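PDB 5MUA: ricin B-related lectin from Polyporus squamosus, which binds galactose through a ricin-type beta-trefoil lectin domain and probably acts as a calcium-activated, papain-like cysteine protease. Local coordinates for residues M71-H76 with T82-Y87; W49-V54 with D58-R63; D185-I190 with T213-A218; G217-W222 with F232-G237; L161-L166 with S260-F265. All coordinates share one frame; numbering follows the deposited sequence. Where two conformers were deposited one is given.

Interaction 1 of 5, residues M71-H76 with T82-Y87; sequences MDLAGH and TAIIGY. With GAL (beta-D-galactopyranose), chain J.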
# COMPACT_ATOMS: atom_id res chain seq x y z
N MET B 71 -27.35 -12.12 -11.99
CA MET B 71 -28.39 -12.01 -13.06
C MET B 71 -29.27 -13.26 -12.95
O MET B 71 -28.78 -14.40 -12.94
CB MET B 71 -27.78 -11.93 -14.40
CG MET B 71 -28.79 -11.65 -15.50
SD MET B 71 -27.94 -11.63 -17.15
CE MET B 71 -27.29 -9.96 -17.28
N ASP B 72 -30.57 -13.03 -12.82
CA ASP B 72 -31.49 -14.08 -12.38
C ASP B 72 -32.81 -13.91 -13.19
O ASP B 72 -33.31 -12.79 -13.36
CB ASP B 72 -31.66 -13.91 -10.85
CG ASP B 72 -32.82 -14.77 -10.21
OD1 ASP B 72 -34.00 -14.62 -10.63
OD2 ASP B 72 -32.50 -15.43 -9.19
N LEU B 73 -33.34 -15.02 -13.68
CA LEU B 73 -34.60 -14.99 -14.42
C LEU B 73 -35.72 -15.19 -13.36
O LEU B 73 -35.83 -16.27 -12.73
CB LEU B 73 -34.63 -16.09 -15.47
CG LEU B 73 -35.90 -16.11 -16.32
CD1 LEU B 73 -36.10 -14.83 -17.14
CD2 LEU B 73 -35.75 -17.24 -17.30
N ALA B 74 -36.46 -14.12 -13.09
CA ALA B 74 -37.37 -14.03 -11.96
C ALA B 74 -38.33 -15.17 -11.89
O ALA B 74 -39.01 -15.54 -12.88
CB ALA B 74 -38.16 -12.68 -11.99
N GLY B 75 -38.34 -15.83 -10.75
CA GLY B 75 -39.29 -16.90 -10.53
C GLY B 75 -39.10 -18.16 -11.39
O GLY B 75 -39.99 -19.05 -11.43
N HIS B 76 -37.94 -18.31 -12.01
CA HIS B 76 -37.60 -19.40 -12.90
C HIS B 76 -38.58 -19.49 -14.10
O HIS B 76 -38.68 -20.55 -14.70
CB HIS B 76 -37.61 -20.78 -12.17
CG HIS B 76 -36.91 -20.77 -10.85
ND1 HIS B 76 -35.70 -21.40 -10.67
CD2 HIS B 76 -37.29 -20.31 -9.64
CE1 HIS B 76 -35.33 -21.24 -9.41
NE2 HIS B 76 -36.26 -20.55 -8.79
N THR B 82 -40.83 -12.19 -18.72
CA THR B 82 -40.38 -12.36 -17.35
C THR B 82 -39.17 -11.49 -17.04
O THR B 82 -38.24 -11.44 -17.82
CB THR B 82 -39.96 -13.82 -17.15
OG1 THR B 82 -41.11 -14.67 -17.37
CG2 THR B 82 -39.43 -14.06 -15.75
N ALA B 83 -39.21 -10.82 -15.89
CA ALA B 83 -38.16 -9.84 -15.52
C ALA B 83 -36.85 -10.57 -15.35
O ALA B 83 -36.81 -11.69 -14.77
CB ALA B 83 -38.51 -9.15 -14.21
N ILE B 84 -35.80 -9.87 -15.73
CA ILE B 84 -34.41 -10.28 -15.46
C ILE B 84 -33.96 -9.34 -14.32
O ILE B 84 -34.01 -8.14 -14.48
CB ILE B 84 -33.45 -10.10 -16.66
CG1 ILE B 84 -33.91 -10.86 -17.91
CG2 ILE B 84 -32.02 -10.49 -16.25
CD1 ILE B 84 -33.91 -12.36 -17.77
N ILE B 85 -33.52 -9.91 -13.20
CA ILE B 85 -33.23 -9.17 -11.98
C ILE B 85 -31.83 -9.52 -11.50
O ILE B 85 -31.20 -10.46 -12.00
CB ILE B 85 -34.29 -9.50 -10.89
CG1 ILE B 85 -34.25 -10.98 -10.49
CG2 ILE B 85 -35.69 -9.11 -11.38
CD1 ILE B 85 -35.21 -11.42 -9.38
N GLY B 86 -31.39 -8.82 -10.45
CA GLY B 86 -30.23 -9.19 -9.69
C GLY B 86 -30.67 -9.81 -8.37
O GLY B 86 -31.55 -9.28 -7.71
N TYR B 87 -30.18 -11.00 -8.04
CA TYR B 87 -30.65 -11.72 -6.86
C TYR B 87 -29.41 -12.30 -6.14
O TYR B 87 -28.37 -12.54 -6.77
CB TYR B 87 -31.59 -12.82 -7.28
CG TYR B 87 -32.58 -13.28 -6.26
CD1 TYR B 87 -33.72 -12.51 -5.95
CD2 TYR B 87 -32.42 -14.48 -5.62
CE1 TYR B 87 -34.63 -12.92 -5.00
CE2 TYR B 87 -33.34 -14.89 -4.66
CZ TYR B 87 -34.45 -14.10 -4.39
OH TYR B 87 -35.38 -14.54 -3.48
C1 GAL J . -37.66 -17.13 -6.82
C2 GAL J . -36.34 -17.61 -7.41
C3 GAL J . -35.21 -16.61 -7.31
C4 GAL J . -35.70 -15.24 -7.80
C5 GAL J . -37.04 -14.86 -7.11
C6 GAL J . -37.67 -13.59 -7.64
O1 GAL J . -38.62 -18.06 -7.24
O2 GAL J . -35.94 -18.81 -6.72
O3 GAL J . -34.09 -17.15 -8.06
O4 GAL J . -35.89 -15.38 -9.24
O5 GAL J . -38.03 -15.88 -7.30
O6 GAL J . -38.80 -13.29 -6.85
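The galactose site of this ricin-type beta-trefoil lies on the hairpin of strands 70-73 and 82-87, where Asp72 and Ile85 meet as an antiparallel hydrogen-bonded pair. Ile85 N gives a nearly straight bond to Asp72 O, while Asp72 N reaches Ile85 O with a more bent N-H (135°). Beyond the pair, Ala74 N donates to Ala83 O at 3.0 Å. The carboxylate of Asp72, CG anti to the backbone N (chi1 169°), stands on the sugar side of the hairpin and grips two neighbouring hydroxyls: GAL O4 donates to Asp72 OD1 over a very short 2.5 Å, and GAL O3 donates to Asp72 OD2 at 2.6 Å. Gln95, outside the hairpin, also bonds OD2, which steadies the acceptor. Gly75 N points its hydrogen at GAL O4, so that this hydroxyl both gives and receives; axial in galactose, it is the group that distinguishes the sugar from glucose. Tyr87 lies alongside Asp72, its ring plane turned 45° from the carboxylate, and GAL C4 lies over the Tyr87 ring centre, 3.6 Å above its plane, a CH-pi type approach. On the opposite face of the hairpin Leu73 and Ile84 press together. Asn94 completes the site with a further bond to the sugar. His76 NE2 and GAL O2 are hydrogen-bonded at 2.7 Å, with the hydroxyl near the plane of the imidazole.

Interaction 2 of 5, residues W49-V54 with D58-R63; sequences WLIEPV and DTYTVR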
# COMPACT_ATOMS: atom_id res chain seq x y z
N TRP B 49 -19.89 -6.72 -15.55
CA TRP B 49 -20.39 -8.07 -15.31
C TRP B 49 -19.27 -9.09 -15.25
O TRP B 49 -18.46 -9.24 -16.20
CB TRP B 49 -21.39 -8.48 -16.39
CG TRP B 49 -22.57 -7.56 -16.38
CD1 TRP B 49 -22.73 -6.44 -17.15
CD2 TRP B 49 -23.74 -7.58 -15.50
NE1 TRP B 49 -23.89 -5.83 -16.86
CE2 TRP B 49 -24.55 -6.49 -15.87
CE3 TRP B 49 -24.20 -8.44 -14.51
CZ2 TRP B 49 -25.79 -6.21 -15.24
CZ3 TRP B 49 -25.44 -8.19 -13.88
CH2 TRP B 49 -26.22 -7.07 -14.26
N LEU B 50 -19.22 -9.81 -14.13
CA LEU B 50 -18.23 -10.83 -13.86
C LEU B 50 -18.88 -12.16 -14.19
O LEU B 50 -19.83 -12.54 -13.58
CB LEU B 50 -17.78 -10.82 -12.37
CG LEU B 50 -16.89 -12.00 -11.93
CD1 LEU B 50 -15.57 -12.12 -12.72
CD2 LEU B 50 -16.51 -11.88 -10.48
N ILE B 51 -18.33 -12.81 -15.21
CA ILE B 51 -18.92 -13.97 -15.85
C ILE B 51 -18.02 -15.13 -15.53
O ILE B 51 -16.83 -15.11 -15.88
CB ILE B 51 -19.08 -13.72 -17.35
CG1 ILE B 51 -20.03 -12.57 -17.54
CG2 ILE B 51 -19.66 -14.99 -18.00
CD1 ILE B 51 -20.37 -12.27 -18.99
N GLU B 52 -18.55 -16.08 -14.77
CA GLU B 52 -17.78 -17.17 -14.20
C GLU B 52 -18.30 -18.55 -14.63
O GLU B 52 -19.45 -18.83 -14.48
CB GLU B 52 -17.65 -17.08 -12.69
CG GLU B 52 -16.95 -15.82 -12.21
CD GLU B 52 -17.08 -15.56 -10.72
OE1 GLU B 52 -18.20 -15.25 -10.28
OE2 GLU B 52 -16.07 -15.72 -9.99
N PRO B 53 -17.40 -19.40 -15.10
CA PRO B 53 -17.81 -20.73 -15.56
C PRO B 53 -18.32 -21.55 -14.41
O PRO B 53 -17.76 -21.44 -13.31
CB PRO B 53 -16.52 -21.32 -16.17
CG PRO B 53 -15.41 -20.62 -15.47
CD PRO B 53 -15.95 -19.21 -15.22
N VAL B 54 -19.34 -22.37 -14.63
CA VAL B 54 -19.82 -23.26 -13.60
C VAL B 54 -19.58 -24.76 -13.91
O VAL B 54 -20.20 -25.60 -13.33
CB VAL B 54 -21.31 -23.09 -13.25
CG1 VAL B 54 -21.57 -21.76 -12.55
CG2 VAL B 54 -22.14 -23.24 -14.48
N ASP B 58 -20.20 -24.10 -21.98
CA ASP B 58 -20.73 -22.78 -22.29
C ASP B 58 -21.71 -22.18 -21.27
O ASP B 58 -22.50 -21.29 -21.60
CB ASP B 58 -21.33 -22.81 -23.69
CG ASP B 58 -20.39 -23.37 -24.70
OD1 ASP B 58 -19.36 -22.72 -24.96
OD2 ASP B 58 -20.68 -24.45 -25.25
N THR B 59 -21.62 -22.60 -20.00
CA THR B 59 -22.56 -22.17 -19.00
C THR B 59 -21.85 -21.36 -17.91
O THR B 59 -20.76 -21.73 -17.49
CB THR B 59 -23.28 -23.39 -18.41
OG1 THR B 59 -23.85 -24.13 -19.51
CG2 THR B 59 -24.36 -22.97 -17.48
N TYR B 60 -22.49 -20.26 -17.49
CA TYR B 60 -21.84 -19.25 -16.66
C TYR B 60 -22.84 -18.63 -15.72
O TYR B 60 -24.04 -18.51 -16.06
CB TYR B 60 -21.28 -18.11 -17.52
CG TYR B 60 -20.26 -18.56 -18.54
CD1 TYR B 60 -18.90 -18.65 -18.22
CD2 TYR B 60 -20.65 -18.90 -19.85
CE1 TYR B 60 -17.95 -19.10 -19.17
CE2 TYR B 60 -19.74 -19.34 -20.79
CZ TYR B 60 -18.39 -19.45 -20.46
OH TYR B 60 -17.53 -19.89 -21.42
N THR B 61 -22.34 -18.18 -14.55
CA THR B 61 -23.08 -17.17 -13.79
C THR B 61 -22.62 -15.82 -14.35
O THR B 61 -21.51 -15.69 -14.85
CB THR B 61 -22.78 -17.24 -12.31
OG1 THR B 61 -21.36 -17.34 -12.05
CG2 THR B 61 -23.48 -18.39 -11.70
N VAL B 62 -23.48 -14.83 -14.22
CA VAL B 62 -23.26 -13.49 -14.68
C VAL B 62 -23.58 -12.62 -13.48
O VAL B 62 -24.73 -12.43 -13.09
CB VAL B 62 -24.15 -13.13 -15.92
CG1 VAL B 62 -23.97 -11.69 -16.34
CG2 VAL B 62 -23.86 -14.09 -17.02
N ARG B 63 -22.54 -12.16 -12.85
CA ARG B 63 -22.61 -11.43 -11.56
C ARG B 63 -22.31 -9.97 -11.71
O ARG B 63 -21.35 -9.62 -12.40
CB ARG B 63 -21.61 -12.09 -10.59
CG ARG B 63 -21.76 -11.67 -9.16
CD ARG B 63 -20.71 -12.28 -8.25
NE ARG B 63 -21.14 -12.04 -6.89
CZ ARG B 63 -20.48 -12.42 -5.81
NH1 ARG B 63 -19.29 -13.00 -5.91
NH2 ARG B 63 -21.03 -12.20 -4.65
O HOH W 1 -20.28 -14.88 -11.94
O HOH W 2 -17.63 -13.76 -8.00
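The Tyr60 ring has Glu52 C at its edge, while Pro53 N and Ile51 CG2 approach it obliquely; at the other end of the pairing the Trp49 ring is met obliquely by Val62 CG1, 3.7 Å from Trp49 CE3. Both rings belong to an antiparallel beta hairpin of the ricin-type trefoil, strands 49-53 and 59-64, and a third flat group, the Arg63 guanidinium, takes a water at its edge, in plane. Outside the hairpin, Phe3 meets Tyr60 edge-to-face. Two hydrogen-bonded pairs hold the backbones: Leu50 N to Arg63 O and Arg63 N to Leu50 O are both 2.8 Å, Glu52 N to Thr61 O and Thr61 N to Glu52 O both 3.0 Å. Val54 N to Thr59 O, 3.3 Å, adds a bond at the turn end. The Ile51-Val62 pair places its side chains on one face, side by side. On the other face the polar groups gather. Glu52 OE1 and Arg63 NH1 stay 5.0 Å apart, and a water can bridge the opposite charges; Arg63 is extended from CG to NE, and its NE bonds Gly68 O. This water accepts from Arg63 NH1 at 2.8 Å and can donate to Glu52 OE1. A second water lies 2.9 Å from Leu50 O, within reach of Glu52 OE1, and is hydrogen-bonded to Thr61 OG1 at 2.7 Å.

Interaction 3 of 5, residues D185-I190 with T213-A218; sequences DQISSI and TVFKGA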
# COMPACT_ATOMS: atom_id res chain seq x y z
N ASP B 185 -10.20 7.54 -16.07
CA ASP B 185 -11.05 8.30 -15.20
C ASP B 185 -11.10 7.70 -13.85
O ASP B 185 -11.08 8.42 -12.84
CB ASP B 185 -12.46 8.38 -15.80
CG ASP B 185 -12.56 9.37 -16.97
OD1 ASP B 185 -11.72 10.23 -17.16
OD2 ASP B 185 -13.57 9.28 -17.69
N GLN B 186 -11.14 6.37 -13.79
CA GLN B 186 -11.23 5.71 -12.52
C GLN B 186 -9.92 5.83 -11.71
O GLN B 186 -9.98 6.17 -10.52
CB GLN B 186 -11.57 4.25 -12.71
CG GLN B 186 -13.04 4.05 -13.16
CD GLN B 186 -13.26 2.69 -13.79
OE1 GLN B 186 -12.30 1.99 -14.13
NE2 GLN B 186 -14.50 2.34 -14.02
N ILE B 187 -8.79 5.59 -12.37
CA ILE B 187 -7.47 5.73 -11.77
C ILE B 187 -7.32 7.12 -11.25
O ILE B 187 -6.97 7.34 -10.09
CB ILE B 187 -6.35 5.38 -12.75
CG1 ILE B 187 -6.39 3.84 -13.01
CG2 ILE B 187 -4.98 5.66 -12.17
CD1 ILE B 187 -5.75 3.53 -14.35
N SER B 188 -7.58 8.10 -12.09
CA SER B 188 -7.51 9.46 -11.64
C SER B 188 -8.44 9.83 -10.48
O SER B 188 -8.03 10.61 -9.61
CB SER B 188 -7.67 10.41 -12.81
OG SER B 188 -6.52 10.31 -13.60
N SER B 189 -9.66 9.30 -10.43
CA SER B 189 -10.58 9.63 -9.35
C SER B 189 -10.05 9.04 -8.02
O SER B 189 -10.11 9.68 -7.00
CB SER B 189 -12.05 9.21 -9.66
OG SER B 189 -12.22 7.83 -9.46
N ILE B 190 -9.49 7.85 -8.08
CA ILE B 190 -8.87 7.22 -6.88
C ILE B 190 -7.70 8.07 -6.40
O ILE B 190 -7.53 8.27 -5.22
CB ILE B 190 -8.40 5.75 -7.15
CG1 ILE B 190 -9.59 4.87 -7.44
CG2 ILE B 190 -7.64 5.14 -5.93
CD1 ILE B 190 -9.24 3.58 -8.21
N THR B 213 3.70 2.99 -3.23
CA THR B 213 3.13 1.92 -2.38
C THR B 213 1.79 2.34 -1.83
O THR B 213 0.88 1.52 -1.80
CB THR B 213 4.11 1.57 -1.23
OG1 THR B 213 5.26 1.02 -1.81
CG2 THR B 213 3.51 0.50 -0.28
N VAL B 214 1.66 3.57 -1.34
CA VAL B 214 0.44 4.04 -0.77
C VAL B 214 -0.64 4.08 -1.89
O VAL B 214 -1.77 3.69 -1.63
CB VAL B 214 0.57 5.41 -0.05
CG1 VAL B 214 -0.78 6.00 0.33
CG2 VAL B 214 1.41 5.22 1.22
N PHE B 215 -0.29 4.59 -3.07
CA PHE B 215 -1.29 4.62 -4.17
C PHE B 215 -1.79 3.21 -4.49
O PHE B 215 -3.04 3.03 -4.63
CB PHE B 215 -0.80 5.37 -5.41
CG PHE B 215 -1.87 5.48 -6.47
CD1 PHE B 215 -3.07 6.08 -6.15
CD2 PHE B 215 -1.67 4.95 -7.73
CE1 PHE B 215 -4.10 6.17 -7.09
CE2 PHE B 215 -2.70 5.00 -8.66
CZ PHE B 215 -3.86 5.67 -8.34
N LYS B 216 -0.87 2.26 -4.56
CA LYS B 216 -1.23 0.88 -4.78
C LYS B 216 -2.23 0.36 -3.78
O LYS B 216 -3.24 -0.36 -4.12
CB LYS B 216 -0.03 -0.02 -5.00
CG LYS B 216 -0.39 -1.47 -5.23
CD LYS B 216 0.75 -2.33 -5.73
CE LYS B 216 0.31 -3.80 -5.70
NZ LYS B 216 -0.88 -4.06 -6.56
N GLY B 217 -1.98 0.70 -2.52
CA GLY B 217 -2.97 0.39 -1.49
C GLY B 217 -4.29 1.12 -1.59
O GLY B 217 -5.41 0.54 -1.29
N ALA B 218 -4.23 2.38 -2.02
CA ALA B 218 -5.46 3.15 -2.27
C ALA B 218 -6.38 2.46 -3.30
O ALA B 218 -7.58 2.44 -3.15
CB ALA B 218 -5.15 4.58 -2.71
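Gln186 O accepts from Ile190 N in the regular i to i+4 bond of helix 184-194, 3.0 Å long; in the modelled conformer of Ser189 its OG donates to the same oxygen, a second grip that is doubtful as a fixed feature. From this helix Ile190 points at helix 208-226, and Ile187 reaches it with CG2. The two segments approach at 114° with their axes 11.0 Å apart, and Phe215 spans much of that separation. Its CG is anti to the backbone N (chi1 -176°), which carries the ring out from its helix toward the two isoleucines. Phe215 CZ, the far corner of the ring, lies 4.0 Å from Ile187 CG2, and Ile187 O comes to the ring edge near its plane. The neighbouring Phe215 CE1 is 3.9 Å from Ile190 CG2, and each isoleucine crosses Phe215 at about a right angle. Ile190 CG2 also reaches Ala218 CB at 4.1 Å; Ile190 and Ala218 have the closest CA atoms, 7.0 Å apart. Phe265 stacks on Phe215, and Trp191 meets it edge-to-face. Polar ends lead elsewhere, Lys216 NZ to Cys236 O and Ser188 OG to Tyr272 OH. No hydrogen bond joins the two segments, which implies that apolar burial and shape carry this contact between helices of the protease domain.

Interaction 4 of 5, residues G217-W222 with F232-G237; sequences GAVAKW and FALLCG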
# COMPACT_ATOMS: atom_id res chain seq x y z
N GLY B 217 -1.98 0.70 -2.52
CA GLY B 217 -2.97 0.39 -1.49
C GLY B 217 -4.29 1.12 -1.59
O GLY B 217 -5.41 0.54 -1.29
N ALA B 218 -4.23 2.38 -2.02
CA ALA B 218 -5.46 3.15 -2.27
C ALA B 218 -6.38 2.46 -3.30
O ALA B 218 -7.58 2.44 -3.15
CB ALA B 218 -5.15 4.58 -2.71
N VAL B 219 -5.76 1.90 -4.35
CA VAL B 219 -6.52 1.24 -5.43
C VAL B 219 -7.12 -0.00 -4.82
O VAL B 219 -8.32 -0.24 -5.02
CB VAL B 219 -5.66 0.91 -6.64
CG1 VAL B 219 -6.48 0.14 -7.67
CG2 VAL B 219 -5.20 2.23 -7.26
N ALA B 220 -6.33 -0.73 -4.03
CA ALA B 220 -6.85 -1.98 -3.42
C ALA B 220 -8.08 -1.66 -2.50
O ALA B 220 -9.07 -2.37 -2.51
CB ALA B 220 -5.77 -2.69 -2.66
N LYS B 221 -7.99 -0.62 -1.67
CA LYS B 221 -9.10 -0.27 -0.80
C LYS B 221 -10.29 0.20 -1.61
O LYS B 221 -11.42 -0.14 -1.27
CB LYS B 221 -8.72 0.80 0.27
CG LYS B 221 -7.60 0.34 1.22
CD LYS B 221 -7.26 1.41 2.26
CE LYS B 221 -8.40 1.54 3.27
NZ LYS B 221 -8.13 2.28 4.54
N TRP B 222 -10.06 0.96 -2.66
CA TRP B 222 -11.18 1.36 -3.53
C TRP B 222 -11.93 0.15 -4.11
O TRP B 222 -13.18 0.14 -4.15
CB TRP B 222 -10.68 2.31 -4.62
CG TRP B 222 -11.75 2.93 -5.48
CD1 TRP B 222 -12.48 4.10 -5.25
CD2 TRP B 222 -12.17 2.44 -6.75
NE1 TRP B 222 -13.33 4.34 -6.34
CE2 TRP B 222 -13.17 3.33 -7.25
CE3 TRP B 222 -11.80 1.35 -7.51
CZ2 TRP B 222 -13.75 3.15 -8.53
CZ3 TRP B 222 -12.38 1.15 -8.76
CH2 TRP B 222 -13.35 2.05 -9.24
N PHE B 232 -11.95 -11.40 -8.31
CA PHE B 232 -11.04 -10.65 -9.18
C PHE B 232 -10.37 -9.55 -8.34
O PHE B 232 -10.81 -9.25 -7.21
CB PHE B 232 -11.80 -9.95 -10.31
CG PHE B 232 -12.72 -8.84 -9.85
CD1 PHE B 232 -13.95 -9.10 -9.21
CD2 PHE B 232 -12.41 -7.52 -10.11
CE1 PHE B 232 -14.77 -8.03 -8.79
CE2 PHE B 232 -13.27 -6.50 -9.71
CZ PHE B 232 -14.43 -6.75 -9.05
N ALA B 233 -9.35 -8.94 -8.95
CA ALA B 233 -8.62 -7.85 -8.33
C ALA B 233 -8.54 -6.74 -9.32
O ALA B 233 -8.87 -6.90 -10.49
CB ALA B 233 -7.21 -8.30 -7.94
N LEU B 234 -8.13 -5.59 -8.82
CA LEU B 234 -7.87 -4.43 -9.67
C LEU B 234 -6.40 -4.35 -10.01
O LEU B 234 -5.53 -4.40 -9.11
CB LEU B 234 -8.31 -3.14 -8.94
CG LEU B 234 -9.77 -3.01 -8.45
CD1 LEU B 234 -10.02 -1.63 -7.93
CD2 LEU B 234 -10.83 -3.39 -9.47
N LEU B 235 -6.08 -4.20 -11.30
CA LEU B 235 -4.69 -4.07 -11.72
C LEU B 235 -4.12 -2.73 -11.33
O LEU B 235 -4.60 -1.72 -11.74
CB LEU B 235 -4.52 -4.23 -13.24
CG LEU B 235 -3.05 -4.15 -13.73
CD1 LEU B 235 -2.13 -5.17 -13.06
CD2 LEU B 235 -3.00 -4.26 -15.23
N CYS B 236 -3.10 -2.76 -10.45
CA CYS B 236 -2.37 -1.53 -10.16
C CYS B 236 -0.94 -1.99 -9.88
O CYS B 236 -0.66 -2.50 -8.83
CB CYS B 236 -2.93 -0.80 -8.93
SG CYS B 236 -2.01 0.72 -8.57
N GLY B 237 -0.08 -1.79 -10.83
CA GLY B 237 1.33 -2.19 -10.69
C GLY B 237 2.17 -1.23 -9.87
O GLY B 237 1.91 -0.01 -9.84
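Leu234 is the first residue of 232-237 to meet the helix, and in the modelled conformer it does so chiefly through CD1. Leu234 CD1 lies in the plane of the Trp222 indole, at its edge, 3.5 Å from Trp222 CE3, and the two side chains cross at about a right angle. Leu234 CD1 also sits 3.6 Å from Val219 O, while Leu234 CB packs against Val219 CG1. Trp222 has its CG anti to the backbone N (chi1 -172°), which carries the indole toward the strand, and chi2 (88°) turns its CE3 edge to Leu234. Helix 208-226 thereby lies against strand 233-243, the helix-on-sheet packing of the papain-like domain; a bound calcium ion lies about 8 Å from the Leu234 side chain. Leu235 next turns its CB away from the helix. Cys236 then points back toward it: Cys236 CB approaches Val219 CG1 at 3.9 Å, and Cys236 SG rests 3.8 Å from Val219 CG2, so the valine lies along the CB-SG bond, with CG1 facing CB and CG2 facing SG.

Interaction 5 of 5, residues L161-L166 with S260-F265; sequences LACPAL and STVTFF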
# COMPACT_ATOMS: atom_id res chain seq x y z
N LEU B 161 6.37 -8.67 -19.50
CA LEU B 161 7.62 -9.16 -20.09
C LEU B 161 7.90 -8.72 -21.50
O LEU B 161 9.04 -8.74 -21.88
CB LEU B 161 7.79 -10.69 -19.95
CG LEU B 161 7.89 -11.14 -18.49
CD1 LEU B 161 7.97 -12.67 -18.45
CD2 LEU B 161 9.05 -10.50 -17.73
N ALA B 162 6.90 -8.34 -22.29
CA ALA B 162 7.13 -7.91 -23.66
C ALA B 162 7.29 -6.38 -23.81
O ALA B 162 7.59 -5.87 -24.88
CB ALA B 162 6.00 -8.41 -24.55
N CYS B 163 7.12 -5.63 -22.74
CA CYS B 163 7.25 -4.18 -22.84
C CYS B 163 8.72 -3.71 -22.87
O CYS B 163 9.61 -4.42 -22.46
CB CYS B 163 6.43 -3.52 -21.74
SG CYS B 163 7.23 -2.93 -20.22
N PRO B 164 8.96 -2.50 -23.39
CA PRO B 164 10.30 -2.06 -23.63
C PRO B 164 10.92 -1.39 -22.38
O PRO B 164 11.99 -0.87 -22.48
CB PRO B 164 10.14 -0.97 -24.73
CG PRO B 164 8.79 -0.45 -24.53
CD PRO B 164 7.97 -1.61 -24.02
N ALA B 165 10.27 -1.45 -21.22
CA ALA B 165 10.68 -0.57 -20.09
C ALA B 165 11.38 -1.37 -18.98
O ALA B 165 11.31 -0.94 -17.83
CB ALA B 165 9.42 0.14 -19.56
N LEU B 166 11.98 -2.52 -19.29
CA LEU B 166 12.58 -3.38 -18.28
C LEU B 166 14.10 -3.47 -18.44
O LEU B 166 14.63 -3.46 -19.56
CB LEU B 166 12.08 -4.79 -18.42
CG LEU B 166 10.59 -4.90 -18.51
CD1 LEU B 166 10.26 -6.37 -18.73
CD2 LEU B 166 9.87 -4.33 -17.33
N SER B 260 -2.05 -4.86 -24.43
CA SER B 260 -0.60 -5.09 -24.56
C SER B 260 0.21 -3.84 -24.27
O SER B 260 1.42 -3.91 -24.16
CB SER B 260 -0.27 -5.60 -25.96
OG SER B 260 -0.78 -6.88 -26.13
N THR B 261 -0.43 -2.69 -24.10
CA THR B 261 0.31 -1.46 -23.84
C THR B 261 0.46 -1.31 -22.31
O THR B 261 -0.56 -1.19 -21.63
CB THR B 261 -0.46 -0.23 -24.37
OG1 THR B 261 -0.70 -0.41 -25.78
CG2 THR B 261 0.27 1.11 -24.15
N VAL B 262 1.70 -1.23 -21.82
CA VAL B 262 1.97 -0.84 -20.43
C VAL B 262 2.10 0.69 -20.33
O VAL B 262 2.89 1.29 -21.04
CB VAL B 262 3.17 -1.60 -19.87
CG1 VAL B 262 3.38 -1.16 -18.45
CG2 VAL B 262 2.96 -3.14 -19.97
N THR B 263 1.30 1.31 -19.49
CA THR B 263 1.31 2.75 -19.30
C THR B 263 1.83 2.99 -17.87
O THR B 263 1.57 2.20 -16.99
CB THR B 263 -0.08 3.32 -19.46
OG1 THR B 263 -0.47 3.09 -20.81
CG2 THR B 263 -0.07 4.84 -19.32
N PHE B 264 2.54 4.10 -17.68
CA PHE B 264 3.14 4.41 -16.38
C PHE B 264 2.43 5.60 -15.78
O PHE B 264 1.82 6.48 -16.47
CB PHE B 264 4.64 4.55 -16.52
CG PHE B 264 5.26 3.42 -17.22
CD1 PHE B 264 5.64 2.27 -16.52
CD2 PHE B 264 5.40 3.43 -18.61
CE1 PHE B 264 6.20 1.19 -17.18
CE2 PHE B 264 5.92 2.33 -19.29
CZ PHE B 264 6.33 1.21 -18.59
N PHE B 265 2.43 5.61 -14.45
CA PHE B 265 1.68 6.53 -13.67
C PHE B 265 2.56 7.07 -12.52
O PHE B 265 3.24 6.30 -11.83
CB PHE B 265 0.41 5.87 -13.13
CG PHE B 265 -0.49 6.81 -12.35
CD1 PHE B 265 -1.33 7.71 -13.01
CD2 PHE B 265 -0.51 6.82 -10.96
CE1 PHE B 265 -2.19 8.54 -12.31
CE2 PHE B 265 -1.35 7.67 -10.24
CZ PHE B 265 -2.19 8.54 -10.90
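Phe264 overlaps Ala165 with the far end of its ring: Phe264 CZ is 3.4 Å from Ala165 CB, and Phe264 CE1 and CE2 each lie 4.1 Å from the same methyl. Ala165 CB is thus nearly equidistant from the two flanking carbons and approaches obliquely to the ring plane. With chi1 at -51°, CG is anti to the carbonyl carbon, and the ring is sent across from strand 261-266 toward the segment 161-166. Two residues earlier on the same side of that strand, Val262 uses its CG2 branch against Cys163 CB at 3.9 Å. In the modelled conformer the sulfur is turned along its own chain instead, where Ala165 N donates to Cys163 SG in a long bond of 3.5 Å. No hydrogen bond crosses between the segments. Trp252 and Tyr250 of strand 246-255 also touch Phe264, and the backbone of Ala165 is bonded to Ala281. The contact is thus apolar, with alternate residues of an extended strand meeting a loop. It packs the chain after helix 153-162 against strand 261-266, which pairs with strand 246-255 in the antiparallel beta framework of the papain-like protease domain.

How the interactions relate
Two groups emerge, one in each half of the chimera. Interactions 1 and 2 share the trefoil: Met71 N lies 2.9 Å from Val62 O, a probable hydrogen bond, and strand 70-73 follows strand 59-64 and meets it at that point. In the protease half, interactions 3 and 4 have centres 7 Å apart on helix 208-226, linked by Ile190 and by a probable bond from Lys216 NZ to Cys236 O. Interaction 5 joins them through Phe265 packing on Phe215. Leu50 of interaction 2 touches Phe232 of 232-237, a contact between the halves. The centres of interactions 1 and 5 are 42 Å apart, whereas bound E64 lies about 12 Å from the Phe264 side chain.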